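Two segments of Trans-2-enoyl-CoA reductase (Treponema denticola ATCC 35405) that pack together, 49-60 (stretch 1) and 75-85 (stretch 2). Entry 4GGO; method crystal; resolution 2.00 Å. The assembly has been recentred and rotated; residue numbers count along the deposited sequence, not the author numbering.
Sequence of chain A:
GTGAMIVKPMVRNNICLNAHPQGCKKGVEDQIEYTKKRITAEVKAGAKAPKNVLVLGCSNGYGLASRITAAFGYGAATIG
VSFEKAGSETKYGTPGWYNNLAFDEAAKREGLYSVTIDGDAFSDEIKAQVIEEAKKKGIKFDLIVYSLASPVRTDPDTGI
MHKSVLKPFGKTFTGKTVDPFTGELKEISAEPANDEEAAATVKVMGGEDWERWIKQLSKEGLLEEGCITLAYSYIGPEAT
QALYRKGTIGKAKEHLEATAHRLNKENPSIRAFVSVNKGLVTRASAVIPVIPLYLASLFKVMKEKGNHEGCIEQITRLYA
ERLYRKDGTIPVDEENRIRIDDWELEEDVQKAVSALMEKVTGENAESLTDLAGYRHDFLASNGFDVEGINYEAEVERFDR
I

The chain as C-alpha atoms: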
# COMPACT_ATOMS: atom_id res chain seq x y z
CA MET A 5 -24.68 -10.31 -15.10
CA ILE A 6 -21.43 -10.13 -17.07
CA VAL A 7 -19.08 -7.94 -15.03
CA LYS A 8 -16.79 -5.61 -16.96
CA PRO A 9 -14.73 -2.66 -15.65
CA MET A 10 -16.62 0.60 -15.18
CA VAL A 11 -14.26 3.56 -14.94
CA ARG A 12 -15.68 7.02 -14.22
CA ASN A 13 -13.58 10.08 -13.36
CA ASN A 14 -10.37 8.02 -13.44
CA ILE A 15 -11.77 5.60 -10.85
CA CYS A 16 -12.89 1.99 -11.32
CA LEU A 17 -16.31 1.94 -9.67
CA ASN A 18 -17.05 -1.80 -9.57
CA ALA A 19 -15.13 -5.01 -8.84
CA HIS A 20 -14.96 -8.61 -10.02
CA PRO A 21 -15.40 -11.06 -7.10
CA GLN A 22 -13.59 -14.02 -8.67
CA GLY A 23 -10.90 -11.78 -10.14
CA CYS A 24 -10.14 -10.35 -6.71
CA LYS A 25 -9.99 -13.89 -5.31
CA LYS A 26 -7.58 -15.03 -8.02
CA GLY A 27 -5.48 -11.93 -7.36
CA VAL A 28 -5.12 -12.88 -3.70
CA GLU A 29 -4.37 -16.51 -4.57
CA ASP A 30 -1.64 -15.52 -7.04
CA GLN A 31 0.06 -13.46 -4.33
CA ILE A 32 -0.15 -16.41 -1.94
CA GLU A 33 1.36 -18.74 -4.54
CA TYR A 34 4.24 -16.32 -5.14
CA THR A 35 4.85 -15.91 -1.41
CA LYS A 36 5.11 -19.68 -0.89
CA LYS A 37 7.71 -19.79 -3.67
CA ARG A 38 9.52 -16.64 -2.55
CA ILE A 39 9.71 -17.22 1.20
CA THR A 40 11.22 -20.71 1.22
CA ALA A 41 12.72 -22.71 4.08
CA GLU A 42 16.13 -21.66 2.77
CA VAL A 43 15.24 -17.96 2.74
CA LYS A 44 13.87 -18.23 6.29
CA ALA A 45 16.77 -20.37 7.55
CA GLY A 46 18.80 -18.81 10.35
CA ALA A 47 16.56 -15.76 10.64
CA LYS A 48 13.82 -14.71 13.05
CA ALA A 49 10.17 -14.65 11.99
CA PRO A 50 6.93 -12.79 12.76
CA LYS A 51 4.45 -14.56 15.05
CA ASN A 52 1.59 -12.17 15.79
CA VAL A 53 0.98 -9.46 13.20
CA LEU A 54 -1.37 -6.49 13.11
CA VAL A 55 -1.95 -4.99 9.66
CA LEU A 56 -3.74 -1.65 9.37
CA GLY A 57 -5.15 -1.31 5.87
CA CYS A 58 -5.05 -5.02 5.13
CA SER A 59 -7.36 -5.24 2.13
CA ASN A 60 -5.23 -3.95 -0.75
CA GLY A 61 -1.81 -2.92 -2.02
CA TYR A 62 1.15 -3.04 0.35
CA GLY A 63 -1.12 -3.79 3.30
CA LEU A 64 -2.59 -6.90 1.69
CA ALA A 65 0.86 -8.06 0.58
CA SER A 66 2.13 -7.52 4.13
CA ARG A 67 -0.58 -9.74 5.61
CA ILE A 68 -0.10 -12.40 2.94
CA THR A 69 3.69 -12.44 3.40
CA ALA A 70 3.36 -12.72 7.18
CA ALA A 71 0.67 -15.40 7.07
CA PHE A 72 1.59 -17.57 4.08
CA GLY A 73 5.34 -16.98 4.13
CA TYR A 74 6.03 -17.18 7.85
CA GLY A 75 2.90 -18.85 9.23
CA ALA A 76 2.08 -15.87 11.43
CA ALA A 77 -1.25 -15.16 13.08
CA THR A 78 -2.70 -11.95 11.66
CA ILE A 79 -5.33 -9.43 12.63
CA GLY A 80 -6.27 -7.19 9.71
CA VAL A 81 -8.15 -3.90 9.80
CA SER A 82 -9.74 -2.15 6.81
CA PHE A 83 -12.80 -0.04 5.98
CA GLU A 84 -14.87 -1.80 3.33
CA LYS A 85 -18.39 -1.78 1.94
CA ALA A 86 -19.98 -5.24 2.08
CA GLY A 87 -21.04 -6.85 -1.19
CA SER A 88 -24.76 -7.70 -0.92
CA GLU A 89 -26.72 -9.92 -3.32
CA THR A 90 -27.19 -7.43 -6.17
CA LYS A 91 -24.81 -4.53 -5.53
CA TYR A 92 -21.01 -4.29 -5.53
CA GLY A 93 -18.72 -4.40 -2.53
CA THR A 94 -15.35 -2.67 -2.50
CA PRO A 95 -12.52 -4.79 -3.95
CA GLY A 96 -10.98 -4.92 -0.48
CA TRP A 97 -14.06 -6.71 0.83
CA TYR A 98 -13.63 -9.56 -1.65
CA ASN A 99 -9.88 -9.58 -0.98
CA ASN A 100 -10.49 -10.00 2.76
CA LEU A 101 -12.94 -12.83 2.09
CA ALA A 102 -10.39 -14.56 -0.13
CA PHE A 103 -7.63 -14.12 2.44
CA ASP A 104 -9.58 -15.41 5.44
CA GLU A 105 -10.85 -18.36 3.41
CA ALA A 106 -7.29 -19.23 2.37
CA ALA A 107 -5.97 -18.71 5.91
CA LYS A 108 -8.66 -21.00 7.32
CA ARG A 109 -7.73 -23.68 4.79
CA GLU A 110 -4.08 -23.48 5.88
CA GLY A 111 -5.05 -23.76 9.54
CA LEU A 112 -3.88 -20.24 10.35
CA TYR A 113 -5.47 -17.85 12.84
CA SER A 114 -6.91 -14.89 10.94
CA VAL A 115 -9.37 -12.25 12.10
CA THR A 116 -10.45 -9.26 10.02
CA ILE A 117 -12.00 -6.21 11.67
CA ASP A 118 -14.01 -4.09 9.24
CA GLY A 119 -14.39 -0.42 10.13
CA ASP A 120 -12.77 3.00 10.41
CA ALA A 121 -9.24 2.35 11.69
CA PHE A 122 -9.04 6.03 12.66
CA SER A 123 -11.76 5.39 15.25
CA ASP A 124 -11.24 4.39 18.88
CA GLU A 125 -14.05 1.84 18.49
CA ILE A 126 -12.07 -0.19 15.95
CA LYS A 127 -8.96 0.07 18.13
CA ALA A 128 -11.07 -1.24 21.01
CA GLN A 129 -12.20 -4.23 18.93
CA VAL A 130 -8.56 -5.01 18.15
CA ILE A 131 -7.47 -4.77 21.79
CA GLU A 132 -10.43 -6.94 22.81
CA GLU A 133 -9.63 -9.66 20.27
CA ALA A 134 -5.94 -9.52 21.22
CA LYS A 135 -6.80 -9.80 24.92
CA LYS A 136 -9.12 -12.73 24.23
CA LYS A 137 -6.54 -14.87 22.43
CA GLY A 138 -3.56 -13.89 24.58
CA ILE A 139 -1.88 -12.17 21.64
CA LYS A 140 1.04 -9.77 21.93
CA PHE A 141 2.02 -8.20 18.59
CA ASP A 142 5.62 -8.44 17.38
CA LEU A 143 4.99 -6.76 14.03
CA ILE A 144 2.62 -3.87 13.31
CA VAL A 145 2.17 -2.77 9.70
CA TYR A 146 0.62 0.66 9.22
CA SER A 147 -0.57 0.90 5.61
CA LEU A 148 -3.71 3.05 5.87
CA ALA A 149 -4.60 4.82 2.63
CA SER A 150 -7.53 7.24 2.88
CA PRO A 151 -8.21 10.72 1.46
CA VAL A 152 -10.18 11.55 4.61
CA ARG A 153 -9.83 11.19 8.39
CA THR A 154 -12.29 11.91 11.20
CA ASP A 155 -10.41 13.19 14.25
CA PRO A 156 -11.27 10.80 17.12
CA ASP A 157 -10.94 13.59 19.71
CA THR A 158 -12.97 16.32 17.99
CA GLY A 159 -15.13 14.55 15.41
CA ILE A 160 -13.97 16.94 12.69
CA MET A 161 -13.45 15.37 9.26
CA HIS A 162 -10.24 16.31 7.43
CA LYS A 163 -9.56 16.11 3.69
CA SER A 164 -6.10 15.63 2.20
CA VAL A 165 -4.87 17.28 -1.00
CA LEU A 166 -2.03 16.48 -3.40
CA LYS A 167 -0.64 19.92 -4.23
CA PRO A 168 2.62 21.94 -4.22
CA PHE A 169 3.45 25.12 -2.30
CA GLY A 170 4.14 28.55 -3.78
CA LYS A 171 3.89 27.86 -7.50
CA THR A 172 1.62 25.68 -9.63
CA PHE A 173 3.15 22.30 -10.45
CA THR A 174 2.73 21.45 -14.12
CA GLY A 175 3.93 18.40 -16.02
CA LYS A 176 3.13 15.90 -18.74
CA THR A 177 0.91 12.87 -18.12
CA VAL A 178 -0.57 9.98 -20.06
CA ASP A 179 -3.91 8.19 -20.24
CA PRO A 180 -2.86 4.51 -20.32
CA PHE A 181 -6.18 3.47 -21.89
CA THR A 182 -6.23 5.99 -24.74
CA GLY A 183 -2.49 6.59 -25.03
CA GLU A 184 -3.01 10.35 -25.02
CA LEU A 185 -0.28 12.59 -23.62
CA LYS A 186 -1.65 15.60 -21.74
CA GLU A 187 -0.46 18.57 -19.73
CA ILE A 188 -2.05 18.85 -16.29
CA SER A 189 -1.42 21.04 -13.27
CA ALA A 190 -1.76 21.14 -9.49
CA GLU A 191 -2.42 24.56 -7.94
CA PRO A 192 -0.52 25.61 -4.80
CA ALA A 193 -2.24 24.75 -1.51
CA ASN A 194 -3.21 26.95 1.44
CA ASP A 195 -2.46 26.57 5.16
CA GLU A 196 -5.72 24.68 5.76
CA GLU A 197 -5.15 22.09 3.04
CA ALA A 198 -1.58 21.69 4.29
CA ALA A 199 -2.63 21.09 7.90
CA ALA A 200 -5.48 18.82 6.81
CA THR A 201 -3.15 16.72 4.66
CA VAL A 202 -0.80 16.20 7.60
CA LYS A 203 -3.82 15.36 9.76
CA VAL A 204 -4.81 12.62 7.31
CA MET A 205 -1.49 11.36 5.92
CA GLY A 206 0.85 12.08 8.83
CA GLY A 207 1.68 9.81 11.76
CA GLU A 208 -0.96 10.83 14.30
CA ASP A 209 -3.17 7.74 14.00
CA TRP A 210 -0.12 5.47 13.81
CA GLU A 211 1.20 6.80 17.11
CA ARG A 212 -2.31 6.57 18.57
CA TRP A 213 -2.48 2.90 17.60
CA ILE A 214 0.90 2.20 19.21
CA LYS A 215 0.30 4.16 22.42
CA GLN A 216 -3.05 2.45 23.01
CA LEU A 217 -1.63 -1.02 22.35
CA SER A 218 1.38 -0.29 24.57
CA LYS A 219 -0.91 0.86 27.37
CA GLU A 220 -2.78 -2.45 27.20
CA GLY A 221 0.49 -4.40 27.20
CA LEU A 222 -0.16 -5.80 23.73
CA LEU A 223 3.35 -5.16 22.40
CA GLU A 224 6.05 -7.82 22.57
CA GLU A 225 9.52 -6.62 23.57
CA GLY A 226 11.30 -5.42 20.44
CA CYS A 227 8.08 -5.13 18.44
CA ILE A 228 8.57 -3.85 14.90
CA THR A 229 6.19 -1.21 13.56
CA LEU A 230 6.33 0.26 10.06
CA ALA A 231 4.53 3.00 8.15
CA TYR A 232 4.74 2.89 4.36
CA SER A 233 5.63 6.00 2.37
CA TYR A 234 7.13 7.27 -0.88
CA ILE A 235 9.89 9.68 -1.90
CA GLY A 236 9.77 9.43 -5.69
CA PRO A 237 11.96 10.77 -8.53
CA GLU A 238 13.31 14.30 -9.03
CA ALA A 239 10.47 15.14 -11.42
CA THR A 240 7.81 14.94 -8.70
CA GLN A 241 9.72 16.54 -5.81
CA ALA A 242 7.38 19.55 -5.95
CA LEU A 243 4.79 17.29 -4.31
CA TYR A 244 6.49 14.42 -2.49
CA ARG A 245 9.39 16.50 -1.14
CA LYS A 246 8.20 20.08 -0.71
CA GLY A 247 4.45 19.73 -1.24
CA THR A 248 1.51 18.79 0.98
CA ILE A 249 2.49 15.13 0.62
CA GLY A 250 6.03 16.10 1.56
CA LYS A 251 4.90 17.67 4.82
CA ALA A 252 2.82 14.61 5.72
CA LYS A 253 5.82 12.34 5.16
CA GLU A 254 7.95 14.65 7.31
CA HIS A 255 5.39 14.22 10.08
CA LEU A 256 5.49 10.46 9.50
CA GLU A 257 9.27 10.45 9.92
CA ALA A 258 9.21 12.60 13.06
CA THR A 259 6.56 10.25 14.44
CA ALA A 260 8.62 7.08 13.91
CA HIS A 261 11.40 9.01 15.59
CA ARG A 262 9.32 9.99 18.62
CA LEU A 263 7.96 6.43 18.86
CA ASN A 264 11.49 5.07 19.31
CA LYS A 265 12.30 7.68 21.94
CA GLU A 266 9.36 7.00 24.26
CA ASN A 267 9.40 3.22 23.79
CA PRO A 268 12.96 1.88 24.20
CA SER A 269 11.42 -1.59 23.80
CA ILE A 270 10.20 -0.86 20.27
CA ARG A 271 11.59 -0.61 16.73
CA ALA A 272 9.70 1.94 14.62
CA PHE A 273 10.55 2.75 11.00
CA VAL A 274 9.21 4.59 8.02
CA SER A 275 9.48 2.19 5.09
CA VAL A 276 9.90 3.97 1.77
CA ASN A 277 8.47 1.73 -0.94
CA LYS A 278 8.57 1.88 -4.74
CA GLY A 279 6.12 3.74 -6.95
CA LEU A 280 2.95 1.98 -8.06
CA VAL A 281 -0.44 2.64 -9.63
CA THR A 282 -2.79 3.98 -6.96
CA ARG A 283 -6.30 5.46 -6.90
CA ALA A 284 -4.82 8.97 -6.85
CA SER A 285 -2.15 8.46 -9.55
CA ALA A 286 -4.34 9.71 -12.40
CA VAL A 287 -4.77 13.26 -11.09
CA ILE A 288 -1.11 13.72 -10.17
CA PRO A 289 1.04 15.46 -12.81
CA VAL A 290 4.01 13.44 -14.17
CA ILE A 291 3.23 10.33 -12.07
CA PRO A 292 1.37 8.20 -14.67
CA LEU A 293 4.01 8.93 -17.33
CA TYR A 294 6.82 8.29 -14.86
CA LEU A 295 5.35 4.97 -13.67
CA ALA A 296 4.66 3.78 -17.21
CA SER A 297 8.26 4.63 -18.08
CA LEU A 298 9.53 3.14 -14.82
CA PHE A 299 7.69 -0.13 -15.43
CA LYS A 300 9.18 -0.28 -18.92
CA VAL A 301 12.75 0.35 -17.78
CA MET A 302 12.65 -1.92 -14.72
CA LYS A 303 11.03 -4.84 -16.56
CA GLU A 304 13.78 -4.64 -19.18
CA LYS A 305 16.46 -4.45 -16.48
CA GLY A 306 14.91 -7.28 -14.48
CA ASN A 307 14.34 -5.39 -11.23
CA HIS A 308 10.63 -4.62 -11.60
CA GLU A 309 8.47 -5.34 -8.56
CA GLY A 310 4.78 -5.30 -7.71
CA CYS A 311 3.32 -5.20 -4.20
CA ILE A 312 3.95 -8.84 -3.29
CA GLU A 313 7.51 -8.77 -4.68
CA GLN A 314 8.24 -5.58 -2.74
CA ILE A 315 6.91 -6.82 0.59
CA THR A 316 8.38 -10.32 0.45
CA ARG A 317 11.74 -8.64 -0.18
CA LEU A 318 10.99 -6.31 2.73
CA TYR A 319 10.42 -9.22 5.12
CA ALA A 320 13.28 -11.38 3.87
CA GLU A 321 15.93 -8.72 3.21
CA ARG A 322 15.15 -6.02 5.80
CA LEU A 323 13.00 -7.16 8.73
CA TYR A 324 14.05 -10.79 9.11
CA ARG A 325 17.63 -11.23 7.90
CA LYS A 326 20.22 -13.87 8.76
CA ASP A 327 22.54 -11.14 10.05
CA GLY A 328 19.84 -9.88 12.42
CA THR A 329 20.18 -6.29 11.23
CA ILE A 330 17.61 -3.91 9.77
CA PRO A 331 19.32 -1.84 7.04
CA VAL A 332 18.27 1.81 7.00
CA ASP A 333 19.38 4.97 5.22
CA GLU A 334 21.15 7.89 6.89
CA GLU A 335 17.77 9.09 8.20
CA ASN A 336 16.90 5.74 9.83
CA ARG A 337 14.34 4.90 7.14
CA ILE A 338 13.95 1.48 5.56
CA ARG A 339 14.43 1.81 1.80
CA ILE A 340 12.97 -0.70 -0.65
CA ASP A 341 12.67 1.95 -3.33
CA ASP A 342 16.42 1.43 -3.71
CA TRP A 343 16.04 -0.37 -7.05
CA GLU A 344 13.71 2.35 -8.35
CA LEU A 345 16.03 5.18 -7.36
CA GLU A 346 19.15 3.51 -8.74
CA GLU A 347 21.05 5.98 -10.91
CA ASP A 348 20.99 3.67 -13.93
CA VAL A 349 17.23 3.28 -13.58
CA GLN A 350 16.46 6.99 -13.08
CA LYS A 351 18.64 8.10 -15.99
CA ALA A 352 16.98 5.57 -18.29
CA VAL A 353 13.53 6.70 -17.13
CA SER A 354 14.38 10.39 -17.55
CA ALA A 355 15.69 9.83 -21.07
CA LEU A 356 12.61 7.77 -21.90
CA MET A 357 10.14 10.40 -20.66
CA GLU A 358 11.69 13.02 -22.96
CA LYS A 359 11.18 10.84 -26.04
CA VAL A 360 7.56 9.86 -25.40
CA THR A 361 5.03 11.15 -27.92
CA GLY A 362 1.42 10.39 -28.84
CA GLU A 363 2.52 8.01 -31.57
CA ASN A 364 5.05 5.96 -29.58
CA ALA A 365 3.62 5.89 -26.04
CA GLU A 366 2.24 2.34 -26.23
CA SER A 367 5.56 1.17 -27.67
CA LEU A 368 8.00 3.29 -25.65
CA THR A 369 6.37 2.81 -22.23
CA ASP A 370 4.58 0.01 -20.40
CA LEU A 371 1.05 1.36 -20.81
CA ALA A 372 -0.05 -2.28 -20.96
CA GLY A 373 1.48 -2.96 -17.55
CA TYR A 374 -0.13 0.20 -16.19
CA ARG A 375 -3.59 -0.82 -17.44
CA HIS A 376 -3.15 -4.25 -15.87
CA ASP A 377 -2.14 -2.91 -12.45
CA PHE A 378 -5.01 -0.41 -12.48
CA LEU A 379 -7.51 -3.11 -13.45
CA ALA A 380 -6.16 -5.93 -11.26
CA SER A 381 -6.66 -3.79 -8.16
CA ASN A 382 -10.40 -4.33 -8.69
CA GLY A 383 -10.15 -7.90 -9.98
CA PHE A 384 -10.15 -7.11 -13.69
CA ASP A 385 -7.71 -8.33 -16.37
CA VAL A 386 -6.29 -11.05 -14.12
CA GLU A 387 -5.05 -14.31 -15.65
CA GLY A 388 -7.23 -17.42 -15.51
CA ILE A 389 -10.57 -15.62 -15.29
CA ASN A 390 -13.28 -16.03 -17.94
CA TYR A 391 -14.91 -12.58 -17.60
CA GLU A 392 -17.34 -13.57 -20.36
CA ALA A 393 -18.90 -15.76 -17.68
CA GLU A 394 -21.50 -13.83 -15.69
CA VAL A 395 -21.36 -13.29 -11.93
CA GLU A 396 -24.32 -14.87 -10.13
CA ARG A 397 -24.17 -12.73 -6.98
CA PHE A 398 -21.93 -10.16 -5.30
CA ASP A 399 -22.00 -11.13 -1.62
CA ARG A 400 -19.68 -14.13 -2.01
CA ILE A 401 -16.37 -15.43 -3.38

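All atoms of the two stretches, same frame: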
# COMPACT_ATOMS: atom_id res chain seq x y z
N ALA A 49 11.41 -14.66 12.76
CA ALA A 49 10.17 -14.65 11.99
C ALA A 49 9.05 -13.99 12.78
O ALA A 49 9.04 -14.03 14.01
CB ALA A 49 9.78 -16.08 11.61
N PRO A 50 8.09 -13.37 12.07
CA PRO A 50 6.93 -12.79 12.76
C PRO A 50 6.04 -13.89 13.33
O PRO A 50 6.02 -14.99 12.79
CB PRO A 50 6.21 -12.04 11.63
CG PRO A 50 6.61 -12.75 10.39
CD PRO A 50 8.02 -13.19 10.61
N LYS A 51 5.33 -13.58 14.41
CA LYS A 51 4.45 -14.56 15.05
C LYS A 51 3.02 -14.03 15.14
O LYS A 51 2.07 -14.70 14.74
CB LYS A 51 4.97 -14.91 16.44
CG LYS A 51 4.21 -16.03 17.14
CD LYS A 51 4.81 -16.37 18.50
CE LYS A 51 4.48 -15.31 19.55
NZ LYS A 51 5.16 -15.61 20.84
N ASN A 52 2.88 -12.83 15.69
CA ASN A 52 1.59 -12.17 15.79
C ASN A 52 1.64 -10.81 15.10
O ASN A 52 2.34 -9.90 15.56
CB ASN A 52 1.19 -12.01 17.25
CG ASN A 52 0.90 -13.34 17.92
OD1 ASN A 52 0.15 -14.16 17.39
ND2 ASN A 52 1.49 -13.55 19.09
N VAL A 53 0.90 -10.67 14.01
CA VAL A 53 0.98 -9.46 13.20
C VAL A 53 -0.33 -8.69 13.11
O VAL A 53 -1.39 -9.26 12.86
CB VAL A 53 1.46 -9.79 11.77
CG1 VAL A 53 1.69 -8.51 10.98
CG2 VAL A 53 2.73 -10.63 11.81
N LEU A 54 -0.25 -7.38 13.33
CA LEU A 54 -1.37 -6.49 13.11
C LEU A 54 -1.13 -5.69 11.83
O LEU A 54 -0.09 -5.05 11.69
CB LEU A 54 -1.55 -5.54 14.29
CG LEU A 54 -2.68 -4.51 14.19
CD1 LEU A 54 -4.03 -5.20 14.09
CD2 LEU A 54 -2.64 -3.56 15.37
N VAL A 55 -2.07 -5.75 10.90
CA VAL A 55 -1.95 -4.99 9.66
C VAL A 55 -3.09 -4.00 9.51
O VAL A 55 -4.26 -4.38 9.41
CB VAL A 55 -1.91 -5.90 8.42
CG1 VAL A 55 -1.79 -5.07 7.15
CG2 VAL A 55 -0.75 -6.88 8.52
N LEU A 56 -2.75 -2.71 9.49
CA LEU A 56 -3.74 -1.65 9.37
C LEU A 56 -3.85 -1.20 7.92
O LEU A 56 -2.93 -0.59 7.38
CB LEU A 56 -3.37 -0.49 10.28
CG LEU A 56 -3.19 -0.91 11.74
CD1 LEU A 56 -2.64 0.22 12.59
CD2 LEU A 56 -4.50 -1.42 12.31
N GLY A 57 -4.98 -1.51 7.30
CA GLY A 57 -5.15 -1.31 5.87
C GLY A 57 -4.76 -2.59 5.16
O GLY A 57 -3.86 -2.61 4.33
N CYS A 58 -5.46 -3.67 5.50
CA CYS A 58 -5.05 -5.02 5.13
C CYS A 58 -5.65 -5.53 3.83
O CYS A 58 -5.34 -6.64 3.40
CB CYS A 58 -5.45 -5.98 6.24
SG CYS A 58 -7.24 -6.03 6.51
N SER A 59 -6.51 -4.73 3.20
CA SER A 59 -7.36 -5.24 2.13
C SER A 59 -6.82 -5.04 0.72
O SER A 59 -7.35 -5.62 -0.24
CB SER A 59 -8.76 -4.66 2.25
OG SER A 59 -8.76 -3.27 1.96
N ASN A 60 -5.79 -4.22 0.57
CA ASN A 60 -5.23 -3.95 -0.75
C ASN A 60 -3.80 -3.44 -0.71
O ASN A 60 -3.30 -3.03 0.34
CB ASN A 60 -6.11 -2.95 -1.51
CG ASN A 60 -5.93 -1.53 -1.03
OD1 ASN A 60 -6.37 -1.17 0.06
ND2 ASN A 60 -5.28 -0.71 -1.84
N GLY A 75 3.85 -18.10 8.43
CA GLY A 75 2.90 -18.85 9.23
C GLY A 75 2.36 -18.06 10.40
O GLY A 75 1.84 -18.63 11.36
N ALA A 76 2.47 -16.74 10.32
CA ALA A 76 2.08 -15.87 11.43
C ALA A 76 0.57 -15.75 11.59
O ALA A 76 -0.18 -15.88 10.62
CB ALA A 76 2.70 -14.49 11.28
N ALA A 77 0.13 -15.50 12.82
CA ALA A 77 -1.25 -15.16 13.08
C ALA A 77 -1.43 -13.68 12.78
O ALA A 77 -0.61 -12.86 13.18
CB ALA A 77 -1.60 -15.45 14.53
N THR A 78 -2.49 -13.34 12.05
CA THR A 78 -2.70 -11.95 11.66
C THR A 78 -4.08 -11.42 12.02
O THR A 78 -5.09 -12.10 11.85
CB THR A 78 -2.49 -11.74 10.14
OG1 THR A 78 -3.55 -12.37 9.41
CG2 THR A 78 -1.15 -12.31 9.69
N ILE A 79 -4.10 -10.19 12.51
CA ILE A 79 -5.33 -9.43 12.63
C ILE A 79 -5.26 -8.29 11.62
O ILE A 79 -4.32 -7.49 11.64
CB ILE A 79 -5.53 -8.85 14.04
CG1 ILE A 79 -5.72 -9.98 15.05
CG2 ILE A 79 -6.73 -7.91 14.06
CD1 ILE A 79 -5.81 -9.51 16.48
N GLY A 80 -6.23 -8.22 10.73
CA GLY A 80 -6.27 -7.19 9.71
C GLY A 80 -7.40 -6.21 9.94
O GLY A 80 -8.50 -6.60 10.34
N VAL A 81 -7.14 -4.94 9.67
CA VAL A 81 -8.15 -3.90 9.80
C VAL A 81 -8.26 -3.11 8.50
O VAL A 81 -7.25 -2.64 7.97
CB VAL A 81 -7.83 -2.93 10.95
CG1 VAL A 81 -8.84 -1.79 10.98
CG2 VAL A 81 -7.81 -3.67 12.28
N SER A 82 -9.48 -2.97 7.99
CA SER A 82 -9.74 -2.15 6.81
C SER A 82 -11.18 -1.66 6.82
O SER A 82 -12.03 -2.22 7.51
CB SER A 82 -9.45 -2.93 5.53
OG SER A 82 -10.35 -4.02 5.38
N PHE A 83 -11.46 -0.61 6.04
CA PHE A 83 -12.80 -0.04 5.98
C PHE A 83 -13.44 -0.33 4.63
O PHE A 83 -13.20 0.38 3.65
CB PHE A 83 -12.74 1.47 6.23
CG PHE A 83 -14.04 2.06 6.70
CD1 PHE A 83 -15.14 1.26 6.95
CD2 PHE A 83 -14.16 3.43 6.89
CE1 PHE A 83 -16.33 1.81 7.39
CE2 PHE A 83 -15.35 3.99 7.32
CZ PHE A 83 -16.44 3.17 7.57
N GLU A 84 -14.26 -1.37 4.58
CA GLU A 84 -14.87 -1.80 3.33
C GLU A 84 -16.37 -1.56 3.29
O GLU A 84 -16.99 -1.24 4.30
CB GLU A 84 -14.60 -3.29 3.10
CG GLU A 84 -13.14 -3.68 3.24
CD GLU A 84 -12.25 -2.95 2.26
OE1 GLU A 84 -12.69 -2.72 1.11
OE2 GLU A 84 -11.12 -2.58 2.64
N LYS A 85 -16.94 -1.72 2.10
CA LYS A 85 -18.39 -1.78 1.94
C LYS A 85 -18.75 -3.20 1.53
O LYS A 85 -18.26 -3.70 0.52
CB LYS A 85 -18.86 -0.77 0.89
CG LYS A 85 -18.81 0.68 1.37
CD LYS A 85 -19.29 1.65 0.30
CE LYS A 85 -18.17 2.01 -0.67
NZ LYS A 85 -18.60 3.01 -1.68

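The most unusual feature of this contact lies at its C-terminal end, where one carbonyl serves two donors. Val 81 O accepts a short hydrogen bond from Gly 57 N (2.6 Å) and a longer one from Cys 58 N (3.2 Å), because the first stretch turns as it leaves its strand and brings two successive amides to the same oxygen. The turn depends on Gly 57, whose phi of 92° and psi of 60° would jam a CB against the carbonyl oxygen of Leu 56.

Strands 52-56 and 77-82 run parallel, their axes 17° apart, and hydrogen bonds pass alternately between them. Ala 77 N donates to Lys 51 O and Val 53 N to Ala 77 O, both at 2.8 Å; Ile 79 N donates to Val 53 O, Val 55 N to Ile 79 O and Val 81 N to Val 55 O, each at 2.9 Å. Odd-numbered residues of both strands thus make these bonds, while CA-H...O contacts add to the ladder, the shortest from Thr 78 CA to Val 53 O at 3.2 Å.

Side chains alternate between the two faces. On the face bearing Leu 54, Leu 56, Ile 79 and Val 81, branched aliphatic groups fill buried space: Leu 54 CD1 lies 3.8 Å from Ile 79 CG2, and Leu 56 CD2 lies 3.9 Å from Val 81 CB. Asn 52 and Ala 77 continue this face to a more open end, where the polar amide of Asn 52 is tolerated; its ND2 is hydrogen-bonded elsewhere in the structure.

The other face carries Val 53, Thr 78 and Val 55. Beta-branched residues suit extended backbone, and the hydroxyl of buried Thr 78 is satisfied elsewhere in the structure. Just before the second strand, the small methyl of Ala 76 points toward the first stretch and fits against Val 53, with Ala 76 CB 3.9 Å from Val 53 CG2. Gly 80, opposite Val 55, leaves room for the thiol of Cys 58: Cys 58 SG comes within 3.4 Å of Gly 80 C, and a CB on Gly 80 would lie only 2.7 Å from that sulfur, a clash.

Beyond the ladder, a polar cluster takes over. Ser 59 OG donates a short hydrogen bond to Glu 84 OE2 (2.6 Å), and Ser 82 OG makes a weak one to the same Glu 84 OE2 (3.2 Å). Small serine side chains suit this place, each bringing a hydroxyl to the carboxylate.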